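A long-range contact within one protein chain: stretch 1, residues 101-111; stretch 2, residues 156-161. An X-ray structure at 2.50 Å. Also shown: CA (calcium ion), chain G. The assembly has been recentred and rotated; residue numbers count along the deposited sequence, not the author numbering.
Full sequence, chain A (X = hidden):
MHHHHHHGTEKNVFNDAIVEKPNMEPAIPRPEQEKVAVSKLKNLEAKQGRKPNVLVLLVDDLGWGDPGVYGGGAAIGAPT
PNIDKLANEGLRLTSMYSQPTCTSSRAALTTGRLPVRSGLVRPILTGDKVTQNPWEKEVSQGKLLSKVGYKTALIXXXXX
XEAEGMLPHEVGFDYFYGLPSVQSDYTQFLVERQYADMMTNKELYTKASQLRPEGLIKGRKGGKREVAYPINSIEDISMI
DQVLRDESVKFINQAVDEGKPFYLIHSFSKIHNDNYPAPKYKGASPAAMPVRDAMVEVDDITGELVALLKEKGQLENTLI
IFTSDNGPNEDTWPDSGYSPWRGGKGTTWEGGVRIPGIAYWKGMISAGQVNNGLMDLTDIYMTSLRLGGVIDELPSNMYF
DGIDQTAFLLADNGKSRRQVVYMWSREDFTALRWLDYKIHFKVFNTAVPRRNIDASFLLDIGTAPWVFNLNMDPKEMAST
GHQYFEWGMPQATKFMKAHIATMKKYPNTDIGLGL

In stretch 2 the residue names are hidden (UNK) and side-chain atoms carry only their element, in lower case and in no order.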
# COMPACT_ATOMS: atom_id res chain seq x y z
N THR A 101 -10.05 -2.43 25.34
CA THR A 101 -9.32 -1.40 26.08
C THR A 101 -9.54 -1.58 27.58
O THR A 101 -10.42 -2.33 28.02
CB THR A 101 -9.74 0.01 25.64
OG1 THR A 101 -11.17 0.12 25.66
CG2 THR A 101 -9.24 0.29 24.23
N CYS A 102 -8.74 -0.84 28.36
CA CYS A 102 -8.63 -1.10 29.79
C CYS A 102 -9.95 -0.88 30.51
O CYS A 102 -10.50 -1.80 31.14
CB CYS A 102 -7.55 -0.19 30.40
SG CYS A 102 -5.90 -0.35 29.71
N THR A 103 -10.48 0.35 30.46
CA THR A 103 -11.68 0.68 31.22
C THR A 103 -12.84 -0.22 30.83
O THR A 103 -13.65 -0.62 31.68
CB THR A 103 -12.04 2.15 31.01
OG1 THR A 103 -10.97 2.98 31.45
CG2 THR A 103 -13.31 2.50 31.77
N SER A 104 -12.96 -0.55 29.54
CA SER A 104 -14.08 -1.35 29.08
C SER A 104 -14.00 -2.78 29.61
O SER A 104 -15.02 -3.35 30.02
CB SER A 104 -14.12 -1.35 27.55
OG SER A 104 -14.52 -0.08 27.06
N SER A 105 -12.80 -3.37 29.61
CA SER A 105 -12.65 -4.73 30.11
C SER A 105 -12.83 -4.81 31.62
O SER A 105 -13.39 -5.78 32.13
CB SER A 105 -11.28 -5.27 29.72
OG SER A 105 -11.21 -5.56 28.34
N ARG A 106 -12.36 -3.79 32.34
CA ARG A 106 -12.46 -3.83 33.80
C ARG A 106 -13.88 -3.56 34.27
O ARG A 106 -14.30 -4.11 35.30
CB ARG A 106 -11.47 -2.83 34.39
CG ARG A 106 -10.04 -3.33 34.28
CD ARG A 106 -9.02 -2.21 34.16
NE ARG A 106 -7.74 -2.75 33.72
CZ ARG A 106 -6.91 -3.44 34.51
NH1 ARG A 106 -7.23 -3.66 35.78
NH2 ARG A 106 -5.77 -3.90 34.03
N ALA A 107 -14.63 -2.74 33.54
CA ALA A 107 -16.06 -2.61 33.81
C ALA A 107 -16.78 -3.93 33.60
O ALA A 107 -17.60 -4.34 34.42
CB ALA A 107 -16.66 -1.52 32.92
N ALA A 108 -16.48 -4.62 32.50
CA ALA A 108 -17.14 -5.89 32.22
C ALA A 108 -16.86 -6.90 33.32
O ALA A 108 -17.74 -7.66 33.72
CB ALA A 108 -16.70 -6.42 30.86
N LEU A 109 -15.62 -6.93 33.81
CA LEU A 109 -15.25 -7.89 34.84
C LEU A 109 -15.96 -7.60 36.16
O LEU A 109 -16.14 -8.52 36.97
CB LEU A 109 -13.74 -7.88 35.04
CG LEU A 109 -13.18 -8.72 36.19
CD1 LEU A 109 -13.36 -10.20 35.90
CD2 LEU A 109 -11.71 -8.38 36.40
N THR A 110 -16.36 -6.36 36.41
CA THR A 110 -16.94 -5.97 37.69
C THR A 110 -18.41 -5.58 37.58
O THR A 110 -18.96 -5.03 38.55
CB THR A 110 -16.14 -4.82 38.31
OG1 THR A 110 -16.17 -3.69 37.44
CG2 THR A 110 -14.70 -5.25 38.56
N THR A 111 -19.05 -5.83 36.44
CA THR A 111 -20.48 -5.57 36.32
C THR A 111 -21.24 -6.66 35.58
O THR A 111 -22.47 -6.60 35.54
CB THR A 111 -20.73 -4.24 35.59
OG1 THR A 111 -20.30 -4.34 34.23
CG2 THR A 111 -19.99 -3.10 36.27
N UNK A 156 -4.90 -2.89 43.38
CA UNK A 156 -4.16 -2.61 42.17
C UNK A 156 -4.82 -1.58 41.28
O UNK A 156 -5.41 -0.61 41.76
N UNK A 157 -4.73 -1.79 39.97
CA UNK A 157 -5.26 -0.82 39.02
C UNK A 157 -6.78 -0.87 38.97
O UNK A 157 -7.38 -1.95 38.92
c UNK A 157 -4.68 -1.08 37.63
c UNK A 157 -5.24 -0.19 36.54
n UNK A 157 -5.26 -0.54 32.72
c UNK A 157 -5.57 0.02 34.06
c UNK A 157 -4.76 -0.64 35.16
N UNK A 158 -7.40 0.31 38.97
CA UNK A 158 -8.85 0.43 38.85
C UNK A 158 -9.21 0.87 37.44
O UNK A 158 -9.60 0.04 36.61
c UNK A 158 -11.57 2.76 39.94
n UNK A 158 -12.92 2.52 39.95
c UNK A 158 -14.32 0.45 39.89
c UNK A 158 -11.81 -0.85 39.81
c UNK A 158 -13.13 1.17 39.90
c UNK A 158 -12.99 -1.57 39.79
c UNK A 158 -9.39 1.42 39.88
c UNK A 158 -10.88 1.58 39.89
c UNK A 158 -14.23 -0.92 39.83
c UNK A 158 -11.87 0.54 39.86
N UNK A 159 -9.08 2.16 37.15
CA UNK A 159 -9.28 2.69 35.81
C UNK A 159 -10.71 2.51 35.33
O UNK A 159 -10.97 2.40 34.12
n UNK A 159 -7.41 4.57 32.32
n UNK A 159 -7.22 2.45 32.58
c UNK A 159 -8.30 2.03 34.82
c UNK A 159 -6.96 3.46 31.77
c UNK A 159 -7.98 4.27 33.54
c UNK A 159 -7.87 2.93 33.70
N UNK A 160 -11.66 2.49 36.26
CA UNK A 160 -13.08 2.46 35.91
C UNK A 160 -13.76 3.65 36.58
O UNK A 160 -14.91 3.56 37.01
c UNK A 160 -13.76 1.14 36.34
c UNK A 160 -12.84 -0.04 36.09
c UNK A 160 -15.09 0.98 35.60
N UNK A 161 -13.04 4.77 36.68
CA UNK A 161 -13.61 5.97 37.26
C UNK A 161 -13.00 6.37 38.58
O UNK A 161 -12.82 5.54 39.47
CA CA G . -5.27 -2.82 29.94
O HOH W 1 -9.57 -2.82 37.37

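Position 156 has no side-chain atoms, and its phi/psi of 130/-142 would jam a CB against the carbonyl oxygen of the preceding residue. Both observations give Gly156, which touches nothing on stretch 1 and sits where the chain turns a corner.

Position 157 carries four carbons in an unbranched row ending in one nitrogen, the pattern of lysine. The CA-to-CB bond points toward stretch 1, and the terminal nitrogen lies 3.1 Å from Cys102 SG. As Lys157, it has all four chi angles in t, so the chain is fully extended. Lys157 CE lies over one face of the Arg106 guanidinium, and Lys157 NZ approaches Arg106 NE to 3.5 Å. These two atoms are both donors and belong to like charges, so no hydrogen bond joins them; each is satisfied elsewhere in the structure.

At position 158 one carbon leads into fused five- and six-membered rings holding eight carbons and one nitrogen, which only tryptophan supplies. The CA-to-CB bond points away from stretch 1, yet the end of the side chain comes nearer, and a ring carbon lies 4.1 Å from Thr110 OG1. In Trp158 that carbon is CH2. The backbone contributes too, with Trp158 O 3.4 Å from Arg106 CD.

Position 159 shows one carbon and a five-membered ring of three carbons and two nitrogens, hence an imidazole. A ring nitrogen stands 3.4 Å from Cys102 CB, and Thr103 OG1 lies over one face of the ring. The residue is His159, and the near nitrogen is ND1.

Position 160 has three side-chain carbons, one carrying the other two. This beta-branched, wholly apolar group comes within 3.5 Å of Arg106 CB. It is Val160: the atom nearest Arg106 CB is CG2, while CG1 is 4.0 Å from Ala107 CB.

Position 161 again lacks side-chain atoms, and at phi/psi 113/134 a CB would collide with the preceding carbonyl oxygen. Gly161 makes no contact with stretch 1.

The contact sets one helical face against an irregular segment, burying 446 Å² in all. Its direct hydrogen bond runs from Thr103 OG1 to His159 O (2.7 Å), near the shortest CA-to-CA distance, Thr103 CA to Val160 CA at 5.2 Å. A water accepts from Arg106 NH1 (3.0 Å) and donates to Lys157 O (2.8 Å) and Trp158 O (3.0 Å), adding a second polar link. Cys102 SG, 3.1 Å from Lys157 NZ, also binds the calcium ion CA at 2.5 Å.

Stretch 2 (156-161) GKWHVG
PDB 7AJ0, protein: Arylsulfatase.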